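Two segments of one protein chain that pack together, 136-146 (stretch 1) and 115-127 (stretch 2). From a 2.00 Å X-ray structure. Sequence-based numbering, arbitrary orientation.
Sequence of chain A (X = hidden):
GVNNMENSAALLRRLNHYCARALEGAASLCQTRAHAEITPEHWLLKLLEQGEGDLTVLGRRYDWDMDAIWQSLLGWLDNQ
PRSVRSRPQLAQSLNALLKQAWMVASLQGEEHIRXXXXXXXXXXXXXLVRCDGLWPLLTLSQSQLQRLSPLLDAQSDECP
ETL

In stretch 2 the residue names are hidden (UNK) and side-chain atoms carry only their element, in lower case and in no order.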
ATOM      1  N   PRO A 136     -12.135   6.264  -3.919  1.00 15.67           N
ATOM      2  CA  PRO A 136     -11.870   7.315  -2.899  1.00 15.42           C
ATOM      3  C   PRO A 136     -10.388   7.608  -2.664  1.00 19.58           C
ATOM      4  O   PRO A 136     -10.021   8.742  -2.357  1.00 16.97           O
ATOM      5  CB  PRO A 136     -12.522   6.756  -1.624  1.00 17.15           C
ATOM      6  CG  PRO A 136     -13.558   5.767  -2.130  1.00 21.36           C
ATOM      7  CD  PRO A 136     -12.876   5.133  -3.310  1.00 16.88           C
ATOM      8  N   LEU A 137      -9.539   6.584  -2.833  1.00 18.77           N
ATOM      9  CA  LEU A 137      -8.085   6.671  -2.672  1.00 19.22           C
ATOM     10  C   LEU A 137      -7.461   7.603  -3.733  1.00 24.43           C
ATOM     11  O   LEU A 137      -6.372   8.119  -3.523  1.00 26.00           O
ATOM     12  CB  LEU A 137      -7.481   5.251  -2.765  1.00 19.44           C
ATOM     13  CG  LEU A 137      -7.577   4.360  -1.500  1.00 23.70           C
ATOM     14  CD1 LEU A 137      -8.984   3.821  -1.274  1.00 23.53           C
ATOM     15  CD2 LEU A 137      -6.629   3.188  -1.593  1.00 25.53           C
ATOM     16  N   LEU A 138      -8.164   7.833  -4.853  1.00 21.41           N
ATOM     17  CA  LEU A 138      -7.713   8.696  -5.955  1.00 21.92           C
ATOM     18  C   LEU A 138      -8.210  10.149  -5.845  1.00 25.30           C
ATOM     19  O   LEU A 138      -7.909  10.963  -6.724  1.00 25.42           O
ATOM     20  CB  LEU A 138      -8.127   8.083  -7.314  1.00 22.24           C
ATOM     21  CG  LEU A 138      -7.754   6.608  -7.564  1.00 27.48           C
ATOM     22  CD1 LEU A 138      -8.277   6.138  -8.911  1.00 28.12           C
ATOM     23  CD2 LEU A 138      -6.241   6.380  -7.470  1.00 29.56           C
ATOM     24  N   THR A 139      -8.962  10.477  -4.775  1.00 22.15           N
ATOM     25  CA  THR A 139      -9.555  11.811  -4.584  1.00 22.37           C
ATOM     26  C   THR A 139      -8.607  12.890  -4.078  1.00 27.70           C
ATOM     27  O   THR A 139      -8.825  14.061  -4.382  1.00 27.62           O
ATOM     28  CB  THR A 139     -10.881  11.770  -3.798  1.00 26.36           C
ATOM     29  OG1 THR A 139     -10.637  11.296  -2.475  1.00 26.68           O
ATOM     30  CG2 THR A 139     -11.963  10.944  -4.493  1.00 22.98           C
ATOM     31  N   LEU A 140      -7.586  12.518  -3.291  1.00 23.80           N
ATOM     32  CA  LEU A 140      -6.621  13.483  -2.759  1.00 23.15           C
ATOM     33  C   LEU A 140      -5.403  13.537  -3.667  1.00 25.97           C
ATOM     34  O   LEU A 140      -4.969  12.507  -4.166  1.00 26.61           O
ATOM     35  CB  LEU A 140      -6.192  13.113  -1.318  1.00 23.20           C
ATOM     36  CG  LEU A 140      -7.300  13.025  -0.255  1.00 27.39           C
ATOM     37  CD1 LEU A 140      -6.857  12.180   0.921  1.00 26.94           C
ATOM     38  CD2 LEU A 140      -7.745  14.410   0.209  1.00 29.92           C
ATOM     39  N   SER A 141      -4.878  14.738  -3.920  1.00 20.35           N
ATOM     40  CA  SER A 141      -3.680  14.915  -4.730  1.00 18.72           C
ATOM     41  C   SER A 141      -2.441  14.716  -3.843  1.00 20.80           C
ATOM     42  O   SER A 141      -2.564  14.750  -2.613  1.00 19.65           O
ATOM     43  CB  SER A 141      -3.658  16.312  -5.324  1.00 19.00           C
ATOM     44  OG  SER A 141      -3.480  17.263  -4.290  1.00 23.75           O
ATOM     45  N   GLN A 142      -1.249  14.580  -4.452  1.00 17.82           N
ATOM     46  CA  GLN A 142       0.001  14.446  -3.693  1.00 18.06           C
ATOM     47  C   GLN A 142       0.268  15.699  -2.862  1.00 20.59           C
ATOM     48  O   GLN A 142       0.725  15.582  -1.719  1.00 19.29           O
ATOM     49  CB  GLN A 142       1.190  14.120  -4.621  1.00 19.98           C
ATOM     50  CG  GLN A 142       2.552  13.940  -3.912  1.00 31.09           C
ATOM     51  CD  GLN A 142       2.497  13.033  -2.699  1.00 49.11           C
ATOM     52  OE1 GLN A 142       2.258  11.838  -2.800  1.00 46.11           O
ATOM     53  NE2 GLN A 142       2.729  13.581  -1.521  1.00 38.77           N
ATOM     54  N   SER A 143      -0.070  16.889  -3.406  1.00 18.29           N
ATOM     55  CA  SER A 143       0.110  18.154  -2.683  1.00 19.80           C
ATOM     56  C   SER A 143      -0.776  18.195  -1.441  1.00 22.02           C
ATOM     57  O   SER A 143      -0.306  18.617  -0.388  1.00 21.60           O
ATOM     58  CB  SER A 143      -0.118  19.368  -3.582  1.00 24.59           C
ATOM     59  OG  SER A 143      -1.296  19.228  -4.357  1.00 40.03           O
ATOM     60  N   GLN A 144      -2.018  17.675  -1.536  1.00 17.90           N
ATOM     61  CA  GLN A 144      -2.928  17.603  -0.388  1.00 17.33           C
ATOM     62  C   GLN A 144      -2.405  16.638   0.675  1.00 19.10           C
ATOM     63  O   GLN A 144      -2.449  16.958   1.863  1.00 17.75           O
ATOM     64  CB  GLN A 144      -4.359  17.254  -0.819  1.00 18.89           C
ATOM     65  CG  GLN A 144      -5.043  18.415  -1.549  1.00 23.62           C
ATOM     66  CD  GLN A 144      -6.360  18.042  -2.174  1.00 35.04           C
ATOM     67  OE1 GLN A 144      -6.579  16.912  -2.613  1.00 25.09           O
ATOM     68  NE2 GLN A 144      -7.257  19.007  -2.266  1.00 33.42           N
ATOM     69  N   LEU A 145      -1.886  15.478   0.253  1.00 15.51           N
ATOM     70  CA  LEU A 145      -1.329  14.473   1.174  1.00 15.00           C
ATOM     71  C   LEU A 145      -0.148  15.015   1.964  1.00 18.64           C
ATOM     72  O   LEU A 145      -0.025  14.750   3.164  1.00 17.08           O
ATOM     73  CB  LEU A 145      -0.922  13.198   0.412  1.00 14.80           C
ATOM     74  CG  LEU A 145      -2.063  12.411  -0.220  1.00 19.02           C
ATOM     75  CD1 LEU A 145      -1.527  11.331  -1.117  1.00 19.35           C
ATOM     76  CD2 LEU A 145      -3.012  11.848   0.832  1.00 20.41           C
ATOM     77  N   GLN A 146       0.709  15.783   1.285  1.00 17.14           N
ATOM     78  CA  GLN A 146       1.896  16.421   1.859  1.00 18.07           C
ATOM     79  C   GLN A 146       1.481  17.414   2.955  1.00 20.45           C
ATOM     80  O   GLN A 146       2.053  17.402   4.046  1.00 20.17           O
ATOM     81  CB  GLN A 146       2.638  17.154   0.737  1.00 20.05           C
ATOM     82  CG  GLN A 146       4.128  17.261   0.930  1.00 40.59           C
ATOM     83  CD  GLN A 146       4.689  18.156  -0.139  1.00 61.07           C
ATOM     84  OE1 GLN A 146       4.868  17.753  -1.293  1.00 53.62           O
ATOM     85  NE2 GLN A 146       4.890  19.413   0.209  1.00 55.53           N
ATOM     86  N   UNK A 115       2.230   4.246   4.453  1.00 15.91           N
ATOM     87  CA  UNK A 115       1.095   4.067   3.536  1.00 15.42           C
ATOM     88  C   UNK A 115       0.675   5.310   2.767  1.00 18.69           C
ATOM     89  O   UNK A 115       0.235   5.184   1.629  1.00 18.95           O
ATOM     90  o   UNK A 115      -0.660   4.165   5.220  1.00 22.53           O
ATOM     91  c   UNK A 115      -0.089   3.368   4.200  1.00 18.07           C
ATOM     92  N   UNK A 116       0.883   6.512   3.337  1.00 14.97           N
ATOM     93  CA  UNK A 116       0.568   7.762   2.628  1.00 14.17           C
ATOM     94  C   UNK A 116       1.427   7.915   1.362  1.00 16.15           C
ATOM     95  O   UNK A 116       0.962   8.510   0.399  1.00 15.03           O
ATOM     96  c   UNK A 116      -0.154  10.190   2.881  1.00 17.18           C
ATOM     97  c   UNK A 116       0.593   9.028   3.536  1.00 17.38           C
ATOM     98  c   UNK A 116       2.021   9.436   3.901  1.00 16.96           C
ATOM     99  N   UNK A 117       2.666   7.359   1.360  1.00 13.27           N
ATOM    100  CA  UNK A 117       3.563   7.404   0.191  1.00 13.10           C
ATOM    101  C   UNK A 117       3.077   6.442  -0.875  1.00 17.71           C
ATOM    102  O   UNK A 117       3.180   6.750  -2.060  1.00 17.56           O
ATOM    103  c   UNK A 117       5.028   7.114   0.570  1.00 13.14           C
ATOM    104  c   UNK A 117       5.571   8.059   1.599  1.00 16.44           C
ATOM    105  c   UNK A 117       6.636   8.683   3.367  1.00 17.68           C
ATOM    106  n   UNK A 117       6.125   9.788   2.820  1.00 17.58           N
ATOM    107  n   UNK A 117       6.316   7.604   2.669  1.00 18.21           N
ATOM    108  c   UNK A 117       5.459   9.407   1.682  1.00 17.80           C
ATOM    109  N   UNK A 118       2.516   5.294  -0.455  1.00 15.11           N
ATOM    110  CA  UNK A 118       1.912   4.324  -1.374  1.00 16.56           C
ATOM    111  C   UNK A 118       0.676   4.988  -1.981  1.00 20.72           C
ATOM    112  O   UNK A 118       0.418   4.823  -3.169  1.00 19.73           O
ATOM    113  c   UNK A 118       2.599   2.265   0.125  1.00 22.90           C
ATOM    114  c   UNK A 118       1.998   1.135   0.965  1.00 23.57           C
ATOM    115  c   UNK A 118       1.494   3.034  -0.638  1.00 17.37           C
ATOM    116  c   UNK A 118       3.625   1.680  -0.827  1.00 24.87           C
ATOM    117  N   UNK A 119      -0.058   5.788  -1.170  1.00 19.68           N
ATOM    118  CA  UNK A 119      -1.240   6.499  -1.646  1.00 19.88           C
ATOM    119  C   UNK A 119      -0.848   7.599  -2.627  1.00 24.24           C
ATOM    120  O   UNK A 119      -1.485   7.739  -3.671  1.00 24.39           O
ATOM    121  c   UNK A 119      -3.434   7.619  -0.875  1.00 25.02           C
ATOM    122  c   UNK A 119      -4.342   6.544  -1.471  1.00 25.20           C
ATOM    123  c   UNK A 119      -2.083   7.048  -0.484  1.00 20.25           C
ATOM    124  c   UNK A 119      -4.097   8.258   0.306  1.00 27.78           C
ATOM    125  N   UNK A 120       0.231   8.315  -2.315  1.00 21.49           N
ATOM    126  CA  UNK A 120       0.772   9.358  -3.180  1.00 21.24           C
ATOM    127  C   UNK A 120       1.195   8.812  -4.526  1.00 24.21           C
ATOM    128  O   UNK A 120       0.901   9.410  -5.567  1.00 23.06           O
ATOM    129  N   UNK A 121       1.845   7.635  -4.512  1.00 20.75           N
ATOM    130  CA  UNK A 121       2.273   6.939  -5.720  1.00 20.41           C
ATOM    131  C   UNK A 121       1.042   6.526  -6.552  1.00 23.16           C
ATOM    132  O   UNK A 121       1.003   6.787  -7.754  1.00 21.53           O
ATOM    133  c   UNK A 121       3.107   5.723  -5.355  1.00 21.27           C
ATOM    134  N   UNK A 122       0.018   5.967  -5.887  1.00 21.52           N
ATOM    135  CA  UNK A 122      -1.237   5.523  -6.496  1.00 23.11           C
ATOM    136  C   UNK A 122      -2.047   6.639  -7.164  1.00 27.27           C
ATOM    137  O   UNK A 122      -2.560   6.441  -8.266  1.00 26.04           O
ATOM    138  c   UNK A 122      -2.681   2.703  -6.761  1.00 31.43           C
ATOM    139  c   UNK A 122      -4.233   3.554  -4.956  1.00 34.29           C
ATOM    140  c   UNK A 122      -2.104   4.781  -5.468  1.00 23.96           C
ATOM    141  c   UNK A 122      -3.235   3.941  -6.043  1.00 30.66           C
ATOM    142  N   UNK A 123      -2.163   7.800  -6.506  1.00 24.04           N
ATOM    143  CA  UNK A 123      -2.921   8.939  -7.038  1.00 24.09           C
ATOM    144  C   UNK A 123      -2.275   9.544  -8.305  1.00 27.71           C
ATOM    145  O   UNK A 123      -2.975  10.134  -9.132  1.00 25.95           O
ATOM    146  o   UNK A 123      -4.388  10.736  -6.288  1.00 36.10           O
ATOM    147  c   UNK A 123      -2.096  10.811  -5.499  1.00 29.56           C
ATOM    148  c   UNK A 123      -3.269   9.934  -5.906  1.00 32.55           C
ATOM    149  N   UNK A 124      -0.945   9.381  -8.447  1.00 24.75           N
ATOM    150  CA  UNK A 124      -0.164   9.857  -9.598  1.00 26.04           C
ATOM    151  C   UNK A 124      -0.069   8.800 -10.704  1.00 29.46           C
ATOM    152  O   UNK A 124       0.227   9.137 -11.849  1.00 30.30           O
ATOM    153  c   UNK A 124       1.236  10.307  -9.154  1.00 28.02           C
ATOM    154  c   UNK A 124       1.261  11.709  -8.562  1.00 42.42           C
ATOM    155  o   UNK A 124       1.145  14.033  -9.058  1.00 65.30           O
ATOM    156  o   UNK A 124       1.472  12.660 -10.750  1.00 72.46           O
ATOM    157  c   UNK A 124       1.286  12.881  -9.531  1.00 71.61           C
ATOM    158  N   UNK A 125      -0.317   7.527 -10.361  1.00 24.89           N
ATOM    159  CA  UNK A 125      -0.313   6.407 -11.304  1.00 23.55           C
ATOM    160  C   UNK A 125      -1.550   5.534 -11.001  1.00 26.86           C
ATOM    161  O   UNK A 125      -1.392   4.431 -10.469  1.00 25.06           O
ATOM    162  o   UNK A 125       0.525   4.469 -13.239  1.00 34.12           O
ATOM    163  c   UNK A 125       1.305   4.658 -12.294  1.00 42.33           C
ATOM    164  n   UNK A 125       2.462   4.017 -12.207  1.00 30.93           N
ATOM    165  c   UNK A 125       0.991   5.611 -11.160  1.00 22.71           C
ATOM    166  N   UNK A 126      -2.798   6.024 -11.276  1.00 24.23           N
ATOM    167  CA  UNK A 126      -3.994   5.238 -10.908  1.00 24.80           C
ATOM    168  C   UNK A 126      -4.127   3.836 -11.493  1.00 30.66           C
ATOM    169  O   UNK A 126      -4.767   2.986 -10.873  1.00 30.13           O
ATOM    170  c   UNK A 126      -5.171   6.151 -11.269  1.00 26.54           C
ATOM    171  c   UNK A 126      -4.620   7.136 -12.228  1.00 30.53           C
ATOM    172  c   UNK A 126      -3.177   7.322 -11.872  1.00 25.53           C
ATOM    173  N   UNK A 127      -3.473   3.571 -12.629  1.00 29.22           N
ATOM    174  CA  UNK A 127      -3.526   2.259 -13.272  1.00 30.49           C
ATOM    175  C   UNK A 127      -2.749   1.132 -12.587  1.00 31.30           C
ATOM    176  O   UNK A 127      -2.845  -0.016 -13.023  1.00 29.58           O
ATOM    177  c   UNK A 127      -3.273   2.350 -14.780  1.00 33.06           C
ATOM    178  n   UNK A 127      -6.212   3.971 -16.255  1.00 40.69           N
ATOM    179  c   UNK A 127      -5.686   3.093 -15.337  1.00 40.68           C
ATOM    180  n   UNK A 127      -4.028   3.990 -16.527  1.00 40.38           N
ATOM    181  c   UNK A 127      -4.341   3.105 -15.509  1.00 37.83           C
ATOM    182  c   UNK A 127      -5.187   4.470 -16.952  1.00 40.33           C
TER
HETATM  183  O   HOH W   1       2.395  10.879  -0.279  1.00 26.48           O
HETATM  184  O   HOH W   2      -5.818  10.323  -8.923  1.00 40.18           O
HETATM  185  O   HOH W   3      -1.305  14.135  -7.297  1.00 31.34           O

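Position 115 opens the helix with one carbon and then one oxygen, out of reach of stretch 1: Ser-115, whose hydroxyl is hydrogen-bonded elsewhere in the structure. At 116 one carbon carries two more, a fork at the first atom, and one prong meets Leu-145. This is Val-116; its CG2 lies 3.9 Å from Leu-145 CD2, a compact apolar surface for a buried place. Position 117 has one carbon leading to a five-membered ring of three carbons and two nitrogens, hence His-117. Its CA-to-CB bond points away from stretch 1, and both ring nitrogens find hydrogen-bond partners outside this contact.

Four carbons forked at the second mark 118 as Leu-118, buried but beyond reach of stretch 1. The same pattern recurs at 119, now directed toward stretch 1 and touching two leucines: Leu-119. Its CD1 approaches Leu-137 CB at 3.6 Å and its CD2 approaches Leu-145 CD2 at 3.8 Å, so one forked side chain joins two parts of stretch 1.

Position 120 has no side-chain atoms and is Gly-120. Gln-142 OE1 sits 2.9 Å from Gly-120 CA, and an ideal CB would lie only 1.8 Å from that same OE1, a clash; the bare backbone makes room for the glutamine. A single carbon at 121, pointing away, gives Ala-121. At 122 four carbons fork at the second, beside two leucines: Leu-122, with CD2 4.1 Å from Leu-137 CD2 and CG 4.1 Å from Leu-138 CD2.

At 123 one carbon carries an oxygen and a carbon, and the oxygen faces a carbonyl. This is Thr-123: OG1 donates a hydrogen bond to Leu-140 O at 2.8 Å, while CG2 lies 4.0 Å from Gln-142 N. Three carbons, the third bearing two oxygens, make 124 Glu-124; water 3 donates to its OE2 and accepts from Gln-142 N. Two carbons, the second with one oxygen and one nitrogen, point away at 125: Asn-125, the first residue to leave helical geometry. At 126 three carbons close onto the backbone nitrogen, giving Pro-126, whose CB packs 3.9 Å from Leu-138 CD1. One carbon and another ring of three carbons and two nitrogens identify exposed His-127, out of reach.

The helices run nearly antiparallel, at 163°, with their axes 9.7 Å apart at closest approach. Leucines supply much of the apolar packing, Thr-123 provides the direct hydrogen bond, and water 1 bridges Val-116 O and Gln-142 OE1 by donating to both.

Stretch 2 115-127: SVHLLGALTENPH
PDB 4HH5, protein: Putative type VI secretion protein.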